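Local atomic coordinates of C. albicans actin interacting protein Aip5 (PDB entry 6M4C), a protein that binds actin and probably promotes actin filament nucleation together with the polarisome complex during filamentous growth. Residues Lys5-Gln10 with Val69-Asp74; Tyr13-Leu18 with Glu51-Ile56; Asn30-Leu35 with Ile40-Arg45; Asp73-Ile76 with Gln80-Glu83. All blocks are in the same frame, centred on the assembly; numbering follows the deposited sequence.

From the N terminus, the loop 5-10 comes first and meets the hairpin turn 69-74 in interaction 1. This closes the longest loop, which holds interactions 2 and 3 nested inside it. Interaction 2 joins strand 12-16 to helix 51-60, and interaction 3 is nested again within its loop. There, helix 22-36 packs on the segment leading into strand 43-46. Interaction 4 is local. It starts on the turn where interaction 1 ends, sharing D73 and D74, and ties strand 74-78 to helix 79-87. All four contacts reach one mixed sheet with strand order 43-46, 12-16, 68-71, 74-78, consistent with the thioredoxin clan.

Interaction 1: Lys5-Gln10 with Val69-Asp74; sequences KHLESQ and VVRGDD
R71 meets both L7 and Q10 through its long side chain, and these three residues carry the contact. The backbones stay further apart, with the CA atoms of Q10 and G72 5.8 Å from each other. The R71 chain leaves the end of strand 68-71 and bends at chi3 (87°), which turns the guanidinium group across the loop 5-10. Q10 approaches at the guanidinium edge. R71 NE donates a hydrogen bond of 3.0 Å to Q10 OE1, with an N-H...O angle of 160°. The donor sits nearly along the C=O axis of the amide. The amide and guanidinium planes are 13° apart, so the two flat groups meet almost coplanar. L7 comes from a different direction, over one guanidinium face. Its CG stands 3.7 Å above the plane of the R71 group, near the rim, and its CD1 is 3.8 Å from R71 NH2. The L7 carbonyl O also lies beside the R71 CD methylene. Each segment contains a turn: type I from L7 to Q10, and type II' from R71 to D74, where G72 takes the positive phi. R71 NH1 bonds to L95 O of helix 91-96, and NH2 makes a weak bond to T98 O. A side-chain amide oxygen and two main-chain oxygens thus bind this buried arginine, probably restraining its rotation and linking loop 5-10 to the C-terminal end.

Interaction 2: Tyr13-Leu18 with Glu51-Ile56; sequences YIFTSL and EEAKKI
F15 and A53 mark the closest backbone approach, with their CA atoms 7.5 Å apart. F15 lies in the strand part of 13-18, and A53 lies in the first turn of the helix that begins at 51. No hydrogen bond links the two segments, so side chains bridge the gap. The F15 ring does this from the strand. Its CG lies beside the backbone N and anti to the carbonyl carbon (chi1 -83°), and the ring reaches out to the helix. One corner does most of the touching. F15 CE2 is 3.7 Å from A53 CB, while F15 CZ is 3.9 Å from the same methyl. CE2 also lies 3.3 Å from A53 O, a carbonyl already used within the helix by I56 N. I56, nearly one turn on, adds its branch point: its CB is 3.9 Å from F15 CE2, and its CG2 lies close to the same ring atom. The contact is small, buried and apolar apart from that carbonyl. Around it, R45 of strand 43-46 and L47 touch both F15 and A53. The neighbouring strand residues serve the other face of the sheet: I14 packs on L31 and L35, and T16 on V24, all of helix 22-36. Strand 12-16 therefore lies between two helical layers, with F15 directed to helix 51-60.

Interaction 3: Asn30-Leu35 with Ile40-Arg45; sequences NLAAIL and IKFEYR
F42 packs against A32 and L35 of helix 22-36 just before strand 43-46 begins. The contact belongs to the beta-alpha-beta unit of strand 12-16, helix 22-36 and strand 43-46, in which the two strands are parallel neighbours. The F42 side chain can be followed outward. Its CB is 4.0 Å from L35 CD1. Its CG lies between the backbone N and the carbonyl carbon (chi1 74°), which turns the ring toward the helix, and CG is also close to L35 CD1. On one side of the ring, F42 CD2 is 3.9 Å from L35 CB. Further along the same side, F42 CE2 is 3.8 Å from A32 CB. At the tip, CZ meets the same A32 methyl. On the other side, F42 CE1 stands 3.6 Å above one face of the Y44 ring, toward its rim. Y44 itself reaches back to the helix, with its OH 3.7 Å from A32 CB and weakly bonded to S28 O. The helix, then, meets two aromatic side chains through an alanine and a leucine. I14 of strand 12-16 touches both aromatics. The second subunit packs here too, with its T49 on F42 and its L18 on Y44. Where the chain leaves the helix, I40 N donates a 2.8 Å hydrogen bond to L35 O, tilted 26° from the carbonyl plane.

Interaction 4: Asp73-Ile76 with Gln80-Glu83; sequences DDYI and QEIE
I76 and I82 form the packed side of this contact, and Y75 with E81 form its more open side. The isoleucines meet by one methyl each. I76 CG2 is 4.0 Å from I82 CD1, and the two side chains cross at a slant. I82 is buried, and V69 of strand 68-71 and L31 of helix 22-36 also touch it. Between these two side chains the contact is apolar. The two segments lie on either end of a tight connection: strand 74-78, the outermost strand beside 68-71, runs directly into helix 79-87. A hairpin followed by a helix is consistent with the C-terminal half of a thioredoxin-like fold; here helix 91-96 follows. The backbones stay well apart, and the CA atoms of I76 and I82 are 8.2 Å from each other. On the other side, polar tips span the distance. Y75 has its CG anti to the backbone N (chi1 180°), which carries the ring out toward the helix. E81 extends to meet it, and the two side chains cross at about a right angle. Y75 OH donates to E81 OE2 at 2.7 Å, although the place of that oxygen is less sure. The carboxylate oxygen lies at the ring edge, near its plane, while the carboxylate itself is turned 43° from the ring. K64 makes a long, weak ion pair with the same oxygen, and the Y75 ring also meets W57 of helix 51-60, with the ring planes at about 55°.

Interaction 1: Lys5-Gln10 with Val69-Asp74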
loop_
_atom_site.group_PDB
_atom_site.type_symbol
_atom_site.label_atom_id
_atom_site.label_comp_id
_atom_site.label_asym_id
_atom_site.label_seq_id
_atom_site.Cartn_x
_atom_site.Cartn_y
_atom_site.Cartn_z
ATOM N N LYS A 5 9.165 -17.594 -17.418
ATOM C CA LYS A 5 8.730 -17.384 -16.038
ATOM C C LYS A 5 7.448 -16.570 -16.039
ATOM O O LYS A 5 6.379 -17.165 -15.943
ATOM C CB LYS A 5 9.727 -16.556 -15.220
ATOM N N HIS A 6 7.589 -15.230 -16.142
ATOM C CA HIS A 6 6.458 -14.308 -16.138
ATOM C C HIS A 6 5.821 -14.239 -14.748
ATOM O O HIS A 6 5.244 -13.215 -14.374
ATOM C CB HIS A 6 5.434 -14.643 -17.246
ATOM C CG HIS A 6 3.994 -14.645 -16.821
ATOM N ND1 HIS A 6 3.406 -15.698 -16.128
ATOM C CD2 HIS A 6 2.996 -13.754 -17.016
ATOM C CE1 HIS A 6 2.131 -15.441 -15.900
ATOM N NE2 HIS A 6 1.849 -14.264 -16.449
ATOM N N LEU A 7 5.903 -15.352 -14.005
ATOM C CA LEU A 7 5.501 -15.346 -12.618
ATOM C C LEU A 7 6.414 -14.382 -11.877
ATOM O O LEU A 7 6.030 -13.827 -10.851
ATOM C CB LEU A 7 5.631 -16.754 -12.031
ATOM C CG LEU A 7 4.452 -17.711 -12.206
ATOM C CD1 LEU A 7 3.233 -17.018 -12.811
ATOM C CD2 LEU A 7 4.883 -18.896 -13.045
ATOM N N GLU A 8 7.633 -14.201 -12.407
ATOM C CA GLU A 8 8.563 -13.250 -11.815
ATOM C C GLU A 8 8.083 -11.819 -12.092
ATOM O O GLU A 8 8.234 -10.922 -11.261
ATOM C CB GLU A 8 10.013 -13.565 -12.199
ATOM C CG GLU A 8 10.504 -14.908 -11.661
ATOM C CD GLU A 8 11.986 -15.267 -11.672
ATOM O OE1 GLU A 8 12.836 -14.353 -11.655
ATOM O OE2 GLU A 8 12.291 -16.477 -11.678
ATOM N N SER A 9 7.425 -11.631 -13.235
ATOM C CA SER A 9 7.022 -10.306 -13.663
ATOM C C SER A 9 5.719 -9.873 -12.988
ATOM O O SER A 9 5.136 -8.851 -13.353
ATOM C CB SER A 9 6.880 -10.267 -15.155
ATOM O OG SER A 9 5.545 -10.605 -15.514
ATOM N N GLN A 10 5.259 -10.633 -11.997
ATOM C CA GLN A 10 3.893 -10.430 -11.557
ATOM C C GLN A 10 3.868 -9.653 -10.248
ATOM O O GLN A 10 4.765 -9.799 -9.428
ATOM C CB GLN A 10 3.192 -11.776 -11.463
ATOM C CG GLN A 10 2.262 -12.020 -12.629
ATOM C CD GLN A 10 1.471 -13.270 -12.343
ATOM O OE1 GLN A 10 1.716 -13.980 -11.370
ATOM N NE2 GLN A 10 0.492 -13.532 -13.186
ATOM N N VAL A 69 1.459 -12.542 1.926
ATOM C CA VAL A 69 1.982 -12.174 0.631
ATOM C C VAL A 69 1.085 -12.799 -0.414
ATOM O O VAL A 69 0.762 -13.965 -0.295
ATOM C CB VAL A 69 3.419 -12.685 0.439
ATOM C CG1 VAL A 69 3.866 -12.503 -1.001
ATOM C CG2 VAL A 69 4.395 -12.021 1.394
ATOM N N VAL A 70 0.770 -12.037 -1.460
ATOM C CA VAL A 70 -0.015 -12.525 -2.576
ATOM C C VAL A 70 0.715 -12.144 -3.855
ATOM O O VAL A 70 1.114 -11.002 -4.042
ATOM C CB VAL A 70 -1.402 -11.866 -2.561
ATOM C CG1 VAL A 70 -2.140 -11.988 -3.892
ATOM C CG2 VAL A 70 -2.235 -12.319 -1.378
ATOM N N ARG A 71 0.861 -13.106 -4.752
ATOM C CA ARG A 71 1.455 -12.793 -6.030
ATOM C C ARG A 71 0.326 -12.731 -7.057
ATOM O O ARG A 71 -0.392 -13.704 -7.251
ATOM C CB ARG A 71 2.593 -13.765 -6.353
ATOM C CG ARG A 71 3.118 -13.561 -7.763
ATOM C CD ARG A 71 3.761 -14.745 -8.440
ATOM N NE ARG A 71 2.826 -15.618 -9.134
ATOM C CZ ARG A 71 2.563 -16.853 -8.739
ATOM N NH1 ARG A 71 3.160 -17.319 -7.656
ATOM N NH2 ARG A 71 1.707 -17.605 -9.410
ATOM N N GLY A 72 0.174 -11.564 -7.694
ATOM C CA GLY A 72 -0.964 -11.236 -8.536
ATOM C C GLY A 72 -2.267 -11.574 -7.830
ATOM O O GLY A 72 -2.598 -10.993 -6.796
ATOM N N ASP A 73 -2.949 -12.587 -8.366
ATOM C CA ASP A 73 -4.243 -12.968 -7.844
ATOM C C ASP A 73 -4.093 -14.068 -6.797
ATOM O O ASP A 73 -5.046 -14.299 -6.054
ATOM C CB ASP A 73 -5.233 -13.275 -8.970
ATOM N N ASP A 74 -2.887 -14.658 -6.676
ATOM C CA ASP A 74 -2.681 -15.965 -6.052
ATOM C C ASP A 74 -1.991 -15.894 -4.684
ATOM O O ASP A 74 -0.770 -15.832 -4.606
ATOM C CB ASP A 74 -1.845 -16.892 -6.951
ATOM C CG ASP A 74 -2.413 -17.158 -8.335
ATOM O OD1 ASP A 74 -3.147 -18.170 -8.489
ATOM O OD2 ASP A 74 -2.108 -16.366 -9.249
#

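Interaction 2: Tyr13-Leu18 with Glu51-Ile56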
loop_
_atom_site.group_PDB
_atom_site.type_symbol
_atom_site.label_atom_id
_atom_site.label_comp_id
_atom_site.label_asym_id
_atom_site.label_seq_id
_atom_site.Cartn_x
_atom_site.Cartn_y
_atom_site.Cartn_z
ATOM N N TYR A 13 2.275 -8.535 -3.514
ATOM C CA TYR A 13 1.593 -7.671 -2.571
ATOM C C TYR A 13 1.767 -8.257 -1.190
ATOM O O TYR A 13 1.804 -9.479 -1.046
ATOM C CB TYR A 13 0.084 -7.617 -2.809
ATOM C CG TYR A 13 -0.321 -7.176 -4.190
ATOM C CD1 TYR A 13 -0.189 -5.862 -4.593
ATOM C CD2 TYR A 13 -0.822 -8.082 -5.105
ATOM C CE1 TYR A 13 -0.551 -5.457 -5.866
ATOM C CE2 TYR A 13 -1.171 -7.696 -6.388
ATOM C CZ TYR A 13 -1.040 -6.378 -6.772
ATOM O OH TYR A 13 -1.373 -6.006 -8.044
ATOM N N ILE A 14 1.899 -7.353 -0.216
ATOM C CA ILE A 14 1.600 -7.654 1.167
ATOM C C ILE A 14 0.155 -7.254 1.452
ATOM O O ILE A 14 -0.198 -6.074 1.396
ATOM C CB ILE A 14 2.576 -6.952 2.109
ATOM C CG1 ILE A 14 3.993 -7.473 1.880
ATOM C CG2 ILE A 14 2.136 -7.167 3.537
ATOM C CD1 ILE A 14 4.965 -7.114 2.967
ATOM N N PHE A 15 -0.674 -8.269 1.744
ATOM C CA PHE A 15 -2.036 -8.048 2.192
ATOM C C PHE A 15 -1.960 -7.760 3.683
ATOM O O PHE A 15 -1.192 -8.414 4.390
ATOM C CB PHE A 15 -2.917 -9.245 1.832
ATOM C CG PHE A 15 -3.466 -9.249 0.424
ATOM C CD1 PHE A 15 -2.760 -8.693 -0.635
ATOM C CD2 PHE A 15 -4.710 -9.791 0.158
ATOM C CE1 PHE A 15 -3.264 -8.719 -1.931
ATOM C CE2 PHE A 15 -5.218 -9.807 -1.138
ATOM C CZ PHE A 15 -4.498 -9.281 -2.185
ATOM N N THR A 16 -2.698 -6.738 4.130
ATOM C CA THR A 16 -2.637 -6.339 5.529
ATOM C C THR A 16 -3.836 -5.462 5.898
ATOM O O THR A 16 -4.708 -5.190 5.061
ATOM C CB THR A 16 -1.315 -5.641 5.860
ATOM O OG1 THR A 16 -1.278 -5.572 7.284
ATOM C CG2 THR A 16 -1.208 -4.245 5.283
ATOM N N SER A 17 -3.863 -5.037 7.170
ATOM C CA SER A 17 -4.871 -4.095 7.629
ATOM C C SER A 17 -4.260 -3.056 8.564
ATOM O O SER A 17 -3.791 -3.397 9.641
ATOM C CB SER A 17 -6.023 -4.807 8.282
ATOM O OG SER A 17 -7.027 -3.891 8.687
ATOM N N LEU A 18 -4.320 -1.786 8.151
ATOM C CA LEU A 18 -3.822 -0.683 8.955
ATOM C C LEU A 18 -4.760 -0.440 10.130
ATOM O O LEU A 18 -4.460 0.358 11.009
ATOM C CB LEU A 18 -3.739 0.570 8.083
ATOM C CG LEU A 18 -2.422 0.746 7.343
ATOM C CD1 LEU A 18 -2.355 -0.195 6.159
ATOM C CD2 LEU A 18 -2.270 2.182 6.887
ATOM N N GLU A 51 -12.043 -3.912 -1.395
ATOM C CA GLU A 51 -12.987 -5.013 -1.490
ATOM C C GLU A 51 -12.360 -6.133 -2.328
ATOM O O GLU A 51 -12.315 -7.284 -1.901
ATOM C CB GLU A 51 -14.352 -4.505 -1.987
ATOM N N GLU A 52 -11.830 -5.803 -3.512
ATOM C CA GLU A 52 -11.185 -6.812 -4.345
ATOM C C GLU A 52 -10.233 -7.699 -3.531
ATOM O O GLU A 52 -10.233 -8.901 -3.739
ATOM C CB GLU A 52 -10.531 -6.208 -5.593
ATOM N N ALA A 53 -9.471 -7.124 -2.582
ATOM C CA ALA A 53 -8.395 -7.805 -1.862
ATOM C C ALA A 53 -8.901 -8.630 -0.681
ATOM O O ALA A 53 -8.399 -9.718 -0.429
ATOM C CB ALA A 53 -7.359 -6.810 -1.400
ATOM N N LYS A 54 -9.856 -8.079 0.071
ATOM C CA LYS A 54 -10.573 -8.771 1.132
ATOM C C LYS A 54 -11.062 -10.127 0.615
ATOM O O LYS A 54 -11.107 -11.106 1.369
ATOM C CB LYS A 54 -11.779 -7.901 1.508
ATOM C CG LYS A 54 -12.364 -8.066 2.905
ATOM C CD LYS A 54 -13.714 -7.363 3.083
ATOM C CE LYS A 54 -13.716 -5.873 2.805
ATOM N NZ LYS A 54 -13.412 -5.093 4.029
ATOM N N LYS A 55 -11.424 -10.146 -0.684
ATOM C CA LYS A 55 -12.070 -11.257 -1.368
ATOM C C LYS A 55 -11.041 -12.176 -2.021
ATOM O O LYS A 55 -11.412 -13.120 -2.711
ATOM C CB LYS A 55 -13.084 -10.743 -2.398
ATOM N N ILE A 56 -9.749 -11.905 -1.819
ATOM C CA ILE A 56 -8.761 -12.920 -2.146
ATOM C C ILE A 56 -8.361 -13.558 -0.827
ATOM O O ILE A 56 -8.277 -14.778 -0.710
ATOM C CB ILE A 56 -7.553 -12.379 -2.944
ATOM C CG1 ILE A 56 -7.900 -12.100 -4.411
ATOM C CG2 ILE A 56 -6.354 -13.324 -2.839
ATOM C CD1 ILE A 56 -8.161 -10.652 -4.729
#

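Interaction 3: Asn30-Leu35 with Ile40-Arg45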
loop_
_atom_site.group_PDB
_atom_site.type_symbol
_atom_site.label_atom_id
_atom_site.label_comp_id
_atom_site.label_asym_id
_atom_site.label_seq_id
_atom_site.Cartn_x
_atom_site.Cartn_y
_atom_site.Cartn_z
ATOM N N ASN A 30 8.093 -6.633 9.573
ATOM C CA ASN A 30 8.900 -7.841 9.556
ATOM C C ASN A 30 8.797 -8.538 8.210
ATOM O O ASN A 30 9.800 -8.979 7.648
ATOM C CB ASN A 30 8.435 -8.804 10.638
ATOM C CG ASN A 30 8.726 -8.276 12.023
ATOM O OD1 ASN A 30 9.523 -7.352 12.185
ATOM N ND2 ASN A 30 8.087 -8.856 13.026
ATOM N N LEU A 31 7.571 -8.625 7.700
ATOM C CA LEU A 31 7.348 -9.241 6.400
ATOM C C LEU A 31 7.987 -8.419 5.271
ATOM O O LEU A 31 8.506 -8.987 4.306
ATOM C CB LEU A 31 5.839 -9.442 6.214
ATOM C CG LEU A 31 5.413 -10.376 5.087
ATOM C CD1 LEU A 31 5.915 -11.794 5.316
ATOM C CD2 LEU A 31 3.898 -10.382 4.985
ATOM N N ALA A 32 7.946 -7.081 5.384
ATOM C CA ALA A 32 8.511 -6.229 4.353
ATOM C C ALA A 32 10.030 -6.359 4.372
ATOM O O ALA A 32 10.671 -6.365 3.321
ATOM C CB ALA A 32 8.080 -4.805 4.554
ATOM N N ALA A 33 10.591 -6.471 5.583
ATOM C CA ALA A 33 12.031 -6.585 5.765
ATOM C C ALA A 33 12.538 -7.834 5.044
ATOM O O ALA A 33 13.531 -7.791 4.320
ATOM C CB ALA A 33 12.334 -6.624 7.238
ATOM N N ILE A 34 11.823 -8.951 5.220
ATOM C CA ILE A 34 12.188 -10.163 4.514
ATOM C C ILE A 34 12.103 -9.928 3.009
ATOM O O ILE A 34 12.924 -10.448 2.261
ATOM C CB ILE A 34 11.266 -11.325 4.903
ATOM C CG1 ILE A 34 11.434 -11.754 6.360
ATOM C CG2 ILE A 34 11.483 -12.475 3.928
ATOM C CD1 ILE A 34 10.615 -12.966 6.734
ATOM N N LEU A 35 11.053 -9.235 2.555
ATOM C CA LEU A 35 10.852 -9.153 1.120
ATOM C C LEU A 35 11.967 -8.309 0.520
ATOM O O LEU A 35 12.495 -8.631 -0.553
ATOM C CB LEU A 35 9.454 -8.621 0.783
ATOM C CG LEU A 35 8.298 -9.624 0.915
ATOM C CD1 LEU A 35 7.058 -9.118 0.199
ATOM C CD2 LEU A 35 8.655 -11.006 0.368
ATOM N N ILE A 40 12.889 -8.388 -3.351
ATOM C CA ILE A 40 11.558 -8.588 -3.907
ATOM C C ILE A 40 10.794 -7.286 -3.722
ATOM O O ILE A 40 10.610 -6.856 -2.591
ATOM C CB ILE A 40 10.857 -9.840 -3.298
ATOM C CG1 ILE A 40 11.558 -11.144 -3.691
ATOM C CG2 ILE A 40 9.377 -9.934 -3.663
ATOM C CD1 ILE A 40 11.166 -12.284 -2.800
ATOM N N LYS A 41 10.424 -6.632 -4.832
ATOM C CA LYS A 41 9.637 -5.403 -4.752
ATOM C C LYS A 41 8.197 -5.787 -4.398
ATOM O O LYS A 41 7.777 -6.896 -4.707
ATOM C CB LYS A 41 9.811 -4.519 -6.007
ATOM N N PHE A 42 7.445 -4.872 -3.765
ATOM C CA PHE A 42 6.070 -5.152 -3.363
ATOM C C PHE A 42 5.238 -3.888 -3.087
ATOM O O PHE A 42 5.762 -2.849 -2.706
ATOM C CB PHE A 42 6.102 -6.067 -2.140
ATOM C CG PHE A 42 6.500 -5.375 -0.869
ATOM C CD1 PHE A 42 5.549 -4.757 -0.079
ATOM C CD2 PHE A 42 7.820 -5.350 -0.452
ATOM C CE1 PHE A 42 5.907 -4.142 1.116
ATOM C CE2 PHE A 42 8.178 -4.713 0.732
ATOM C CZ PHE A 42 7.222 -4.099 1.512
ATOM N N GLU A 43 3.915 -3.981 -3.274
ATOM C CA GLU A 43 2.986 -2.938 -2.862
ATOM C C GLU A 43 2.079 -3.519 -1.784
ATOM O O GLU A 43 1.740 -4.698 -1.857
ATOM C CB GLU A 43 2.088 -2.478 -4.012
ATOM C CG GLU A 43 2.760 -1.756 -5.164
ATOM C CD GLU A 43 1.842 -1.490 -6.353
ATOM O OE1 GLU A 43 0.636 -1.247 -6.123
ATOM O OE2 GLU A 43 2.324 -1.518 -7.514
ATOM N N TYR A 44 1.688 -2.685 -0.805
ATOM C CA TYR A 44 0.706 -3.031 0.214
ATOM C C TYR A 44 -0.719 -2.943 -0.344
ATOM O O TYR A 44 -0.992 -2.191 -1.283
ATOM C CB TYR A 44 0.814 -2.076 1.394
ATOM C CG TYR A 44 1.902 -2.384 2.385
ATOM C CD1 TYR A 44 1.731 -3.371 3.336
ATOM C CD2 TYR A 44 3.076 -1.650 2.420
ATOM C CE1 TYR A 44 2.703 -3.641 4.286
ATOM C CE2 TYR A 44 4.076 -1.924 3.343
ATOM C CZ TYR A 44 3.881 -2.914 4.292
ATOM O OH TYR A 44 4.821 -3.193 5.248
ATOM N N ARG A 45 -1.617 -3.774 0.209
ATOM C CA ARG A 45 -3.051 -3.731 -0.069
ATOM C C ARG A 45 -3.754 -3.744 1.281
ATOM O O ARG A 45 -3.392 -4.559 2.137
ATOM C CB ARG A 45 -3.513 -4.932 -0.904
ATOM C CG ARG A 45 -2.986 -4.950 -2.328
ATOM C CD ARG A 45 -3.903 -4.187 -3.246
ATOM N NE ARG A 45 -3.743 -4.757 -4.569
ATOM C CZ ARG A 45 -4.334 -5.876 -4.976
ATOM N NH1 ARG A 45 -5.165 -6.510 -4.168
ATOM N NH2 ARG A 45 -4.121 -6.340 -6.197
#

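Interaction 4: Asp73-Ile76 with Gln80-Glu83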
loop_
_atom_site.group_PDB
_atom_site.type_symbol
_atom_site.label_atom_id
_atom_site.label_comp_id
_atom_site.label_asym_id
_atom_site.label_seq_id
_atom_site.Cartn_x
_atom_site.Cartn_y
_atom_site.Cartn_z
ATOM N N ASP A 73 -2.949 -12.587 -8.366
ATOM C CA ASP A 73 -4.243 -12.968 -7.844
ATOM C C ASP A 73 -4.093 -14.068 -6.797
ATOM O O ASP A 73 -5.046 -14.299 -6.054
ATOM C CB ASP A 73 -5.233 -13.275 -8.970
ATOM N N ASP A 74 -2.887 -14.658 -6.676
ATOM C CA ASP A 74 -2.681 -15.965 -6.052
ATOM C C ASP A 74 -1.991 -15.894 -4.684
ATOM O O ASP A 74 -0.770 -15.832 -4.606
ATOM C CB ASP A 74 -1.845 -16.892 -6.951
ATOM C CG ASP A 74 -2.413 -17.158 -8.335
ATOM O OD1 ASP A 74 -3.147 -18.170 -8.489
ATOM O OD2 ASP A 74 -2.108 -16.366 -9.249
ATOM N N TYR A 75 -2.753 -16.001 -3.590
ATOM C CA TYR A 75 -2.195 -16.236 -2.258
ATOM C C TYR A 75 -0.946 -17.125 -2.325
ATOM O O TYR A 75 -0.820 -17.977 -3.210
ATOM C CB TYR A 75 -3.253 -16.874 -1.354
ATOM C CG TYR A 75 -2.807 -17.171 0.050
ATOM C CD1 TYR A 75 -2.123 -18.339 0.359
ATOM C CD2 TYR A 75 -3.058 -16.271 1.078
ATOM C CE1 TYR A 75 -1.738 -18.621 1.663
ATOM C CE2 TYR A 75 -2.675 -16.534 2.385
ATOM C CZ TYR A 75 -2.016 -17.718 2.682
ATOM O OH TYR A 75 -1.593 -17.942 3.967
ATOM N N ILE A 76 -0.033 -16.926 -1.362
ATOM C CA ILE A 76 1.289 -17.537 -1.352
ATOM C C ILE A 76 1.516 -18.015 0.065
ATOM O O ILE A 76 1.764 -19.192 0.337
ATOM C CB ILE A 76 2.375 -16.502 -1.727
ATOM C CG1 ILE A 76 2.249 -16.009 -3.166
ATOM C CG2 ILE A 76 3.796 -16.933 -1.391
ATOM C CD1 ILE A 76 2.516 -17.059 -4.203
ATOM N N GLN A 80 3.521 -16.040 8.862
ATOM C CA GLN A 80 4.149 -17.164 9.537
ATOM C C GLN A 80 4.764 -18.091 8.488
ATOM O O GLN A 80 5.945 -18.431 8.545
ATOM C CB GLN A 80 3.132 -17.864 10.446
ATOM C CG GLN A 80 3.709 -19.006 11.278
ATOM C CD GLN A 80 4.799 -18.577 12.232
ATOM O OE1 GLN A 80 4.543 -18.144 13.362
ATOM N NE2 GLN A 80 6.037 -18.721 11.777
ATOM N N GLU A 81 3.931 -18.494 7.528
ATOM C CA GLU A 81 4.372 -19.325 6.428
ATOM C C GLU A 81 5.638 -18.748 5.798
ATOM O O GLU A 81 6.619 -19.474 5.677
ATOM C CB GLU A 81 3.248 -19.418 5.406
ATOM C CG GLU A 81 2.137 -20.359 5.821
ATOM C CD GLU A 81 0.970 -20.359 4.852
ATOM O OE1 GLU A 81 1.122 -20.843 3.701
ATOM O OE2 GLU A 81 -0.072 -19.833 5.232
ATOM N N ILE A 82 5.591 -17.463 5.389
ATOM C CA ILE A 82 6.704 -16.736 4.781
ATOM C C ILE A 82 7.948 -16.779 5.669
ATOM O O ILE A 82 9.024 -17.128 5.178
ATOM C CB ILE A 82 6.336 -15.296 4.376
ATOM C CG1 ILE A 82 5.226 -15.281 3.320
ATOM C CG2 ILE A 82 7.571 -14.575 3.863
ATOM C CD1 ILE A 82 5.575 -16.000 2.021
ATOM N N GLU A 83 7.785 -16.438 6.962
ATOM C CA GLU A 83 8.830 -16.600 7.966
ATOM C C GLU A 83 9.410 -18.007 7.859
ATOM O O GLU A 83 10.623 -18.149 7.859
ATOM C CB GLU A 83 8.355 -16.327 9.398
#